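Local structure of 11S globulin (Wrightia tinctoria, 5WXU) at residues 99-104 with 162-167. The protein probably serves as a seed storage protein, a hexameric 11S globulin of the cupin family that also binds the plant hormone auxin. Numbering follows the deposited sequence.
Sequences NAPMLI and LPAGIV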
ATOM      1  N   ASN B  99     -19.613  -2.778  18.716  1.00 18.07           N
ATOM      2  CA  ASN B  99     -18.262  -2.177  18.775  1.00 16.40           C
ATOM      3  C   ASN B  99     -17.112  -3.016  18.233  1.00 16.10           C
ATOM      4  O   ASN B  99     -15.948  -2.584  18.227  1.00 17.50           O
ATOM      5  CB  ASN B  99     -17.938  -1.754  20.203  1.00 17.08           C
ATOM      6  CG  ASN B  99     -17.860  -2.895  21.163  1.00 16.55           C
ATOM      7  OD1 ASN B  99     -18.768  -3.724  21.160  1.00 19.86           O
ATOM      8  ND2 ASN B  99     -16.853  -2.927  22.037  1.00 14.24           N
ATOM      9  N   ALA B 100     -17.413  -4.224  17.805  1.00 17.08           N
ATOM     10  CA  ALA B 100     -16.381  -5.172  17.359  1.00 18.04           C
ATOM     11  C   ALA B 100     -16.883  -5.719  16.083  1.00 16.92           C
ATOM     12  O   ALA B 100     -18.082  -5.940  15.915  1.00 17.70           O
ATOM     13  CB  ALA B 100     -16.181  -6.323  18.344  1.00 18.98           C
ATOM     14  N   PRO B 101     -15.985  -5.985  15.135  1.00 14.29           N
ATOM     15  CA  PRO B 101     -16.301  -6.743  13.907  1.00 14.45           C
ATOM     16  C   PRO B 101     -16.612  -8.221  14.234  1.00 14.26           C
ATOM     17  O   PRO B 101     -16.338  -8.683  15.365  1.00 15.47           O
ATOM     18  CB  PRO B 101     -15.063  -6.588  13.079  1.00 15.65           C
ATOM     19  CG  PRO B 101     -13.961  -6.504  14.114  1.00 15.09           C
ATOM     20  CD  PRO B 101     -14.527  -5.788  15.302  1.00 15.81           C
ATOM     21  N   MET B 102     -17.232  -8.898  13.287  1.00 15.41           N
ATOM     22  CA  MET B 102     -17.691 -10.263  13.511  1.00 14.40           C
ATOM     23  C   MET B 102     -17.675 -11.044  12.243  1.00 15.53           C
ATOM     24  O   MET B 102     -17.799 -10.471  11.174  1.00 17.02           O
ATOM     25  CB  MET B 102     -19.111 -10.220  14.077  1.00 16.32           C
ATOM     26  CG  MET B 102     -20.097  -9.696  13.061  1.00 18.15           C
ATOM     27  SD  MET B 102     -21.570  -9.049  13.844  1.00 27.83           S
ATOM     28  CE  MET B 102     -22.091  -7.842  12.733  1.00 34.32           C
ATOM     29  N   LEU B 103     -17.543 -12.364  12.332  1.00 14.00           N
ATOM     30  CA  LEU B 103     -17.974 -13.275  11.345  1.00 15.63           C
ATOM     31  C   LEU B 103     -19.260 -14.001  11.851  1.00 17.53           C
ATOM     32  O   LEU B 103     -19.363 -14.371  13.069  1.00 18.70           O
ATOM     33  CB  LEU B 103     -16.918 -14.285  11.092  1.00 16.72           C
ATOM     34  CG  LEU B 103     -15.577 -13.770  10.597  1.00 18.11           C
ATOM     35  CD1 LEU B 103     -14.798 -14.936  10.086  1.00 19.11           C
ATOM     36  CD2 LEU B 103     -15.732 -12.763   9.472  1.00 19.00           C
ATOM     37  N   ILE B 104     -20.209 -14.123  10.951  1.00 17.58           N
ATOM     38  CA  ILE B 104     -21.480 -14.867  11.217  1.00 18.08           C
ATOM     39  C   ILE B 104     -21.475 -16.130  10.390  1.00 16.61           C
ATOM     40  O   ILE B 104     -21.314 -16.066   9.181  1.00 19.00           O
ATOM     41  CB  ILE B 104     -22.671 -14.005  10.851  1.00 18.89           C
ATOM     42  CG1 ILE B 104     -22.687 -12.743  11.688  1.00 20.32           C
ATOM     43  CG2 ILE B 104     -23.996 -14.780  11.155  1.00 20.51           C
ATOM     44  CD1 ILE B 104     -23.698 -11.705  11.322  1.00 23.98           C
ATOM     45  N   LEU B 162     -18.760  -8.657   8.964  1.00 16.54           N
ATOM     46  CA  LEU B 162     -19.236  -7.264   9.150  1.00 18.05           C
ATOM     47  C   LEU B 162     -18.341  -6.431  10.037  1.00 16.42           C
ATOM     48  O   LEU B 162     -17.914  -6.881  11.094  1.00 17.89           O
ATOM     49  CB  LEU B 162     -20.617  -7.303   9.804  1.00 20.32           C
ATOM     50  CG  LEU B 162     -21.754  -7.906   8.952  1.00 23.69           C
ATOM     51  CD1 LEU B 162     -23.086  -8.066   9.663  1.00 29.88           C
ATOM     52  CD2 LEU B 162     -21.971  -7.087   7.720  1.00 25.85           C
ATOM     53  N   PRO B 163     -18.063  -5.174   9.662  1.00 17.33           N
ATOM     54  CA  PRO B 163     -17.311  -4.295  10.518  1.00 17.03           C
ATOM     55  C   PRO B 163     -18.066  -3.871  11.767  1.00 17.19           C
ATOM     56  O   PRO B 163     -19.334  -3.814  11.814  1.00 16.94           O
ATOM     57  CB  PRO B 163     -17.037  -3.065   9.625  1.00 17.62           C
ATOM     58  CG  PRO B 163     -17.270  -3.574   8.247  1.00 19.43           C
ATOM     59  CD  PRO B 163     -18.341  -4.552   8.360  1.00 17.66           C
ATOM     60  N   ALA B 164     -17.273  -3.373  12.705  1.00 17.18           N
ATOM     61  CA  ALA B 164     -17.793  -2.629  13.847  1.00 15.34           C
ATOM     62  C   ALA B 164     -18.521  -1.398  13.383  1.00 15.50           C
ATOM     63  O   ALA B 164     -18.124  -0.742  12.402  1.00 15.86           O
ATOM     64  CB  ALA B 164     -16.696  -2.221  14.840  1.00 16.53           C
ATOM     65  N   GLY B 165     -19.616  -1.070  14.088  1.00 15.11           N
ATOM     66  CA  GLY B 165     -20.313   0.171  13.870  1.00 16.88           C
ATOM     67  C   GLY B 165     -21.403   0.133  12.853  1.00 15.83           C
ATOM     68  O   GLY B 165     -22.117   1.129  12.696  1.00 18.58           O
ATOM     69  N   ILE B 166     -21.435  -0.946  12.075  1.00 16.72           N
ATOM     70  CA  ILE B 166     -22.325  -1.087  10.949  1.00 16.28           C
ATOM     71  C   ILE B 166     -23.660  -1.719  11.440  1.00 15.99           C
ATOM     72  O   ILE B 166     -23.665  -2.760  12.058  1.00 16.56           O
ATOM     73  CB  ILE B 166     -21.693  -1.953   9.881  1.00 17.03           C
ATOM     74  CG1 ILE B 166     -20.462  -1.204   9.319  1.00 19.88           C
ATOM     75  CG2 ILE B 166     -22.708  -2.381   8.796  1.00 17.90           C
ATOM     76  CD1 ILE B 166     -20.764   0.050   8.522  1.00 23.16           C
ATOM     77  N   VAL B 167     -24.773  -1.082  11.088  1.00 15.94           N
ATOM     78  CA  VAL B 167     -26.108  -1.663  11.370  1.00 16.57           C
ATOM     79  C   VAL B 167     -26.374  -2.910  10.515  1.00 17.17           C
ATOM     80  O   VAL B 167     -26.250  -2.872   9.314  1.00 15.69           O
ATOM     81  CB  VAL B 167     -27.190  -0.616  11.142  1.00 16.08           C
ATOM     82  CG1 VAL B 167     -28.658  -1.204  11.282  1.00 16.11           C
ATOM     83  CG2 VAL B 167     -27.057   0.573  12.072  1.00 18.61           C
TER
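Two backbone hydrogen bonds tie Met102 to Leu162 as an antiparallel hydrogen-bonded pair. The N-H of Leu162 points almost straight (172°) at Met102 O, 3.0 Å away and nearly along the C=O axis. In return, Met102 N reaches Leu162 O at 3.1 Å, more bent at 155° but in the carbonyl plane. That same carbonyl takes a CA-H...O contact, Pro101 CA lying 3.2 Å from Leu162 O, so one oxygen meets two neighbouring residues of the 99-104 segment just where the strand begins.

The apolar part lies on the face of the sheet shared by Met102 and Leu162, whose side chains run side by side in the same direction. Met102 has CG in the crowded position between backbone N and carbonyl carbon (chi1 67°), and the extended chain beyond it brings the methyl alongside its neighbour. The fit is tight: CE of Met102 sits 3.2 Å from CD1 of Leu162, closer than usual carbon contact. Ile104 crosses Leu162 obliquely, CD1 to CD1 at 4.0 Å. An alanine in place of Met102 takes away the methyl against CB and CD1 of Leu162, and would probably loosen the packing on this face of the sheet.

This is a cupin beta-barrel: strand 102-108 runs antiparallel to 158-162 on one side and 178-185 on the other, within one sheet, and Val182 and His184 of the latter also touch Met102. Past Leu162 the chain leaves the sheet through a type II turn from Pro163 to Ile166, with Gly165 third in the turn, where its positive phi would crowd a side chain against the carbonyl oxygen of Ala164.

Ala164 directs its methyl at the loop before the strand, CB packing 3.5 Å from Asn99 O. The amide of Ala164 is held by Glu190, while in the side-chain amide of Asn99 OD1 accepts from Arg198 N and ND2 donates to Asn196 O. At the turn, Gly165 O accepts a hydrogen bond from Trp348 of a neighbouring subunit.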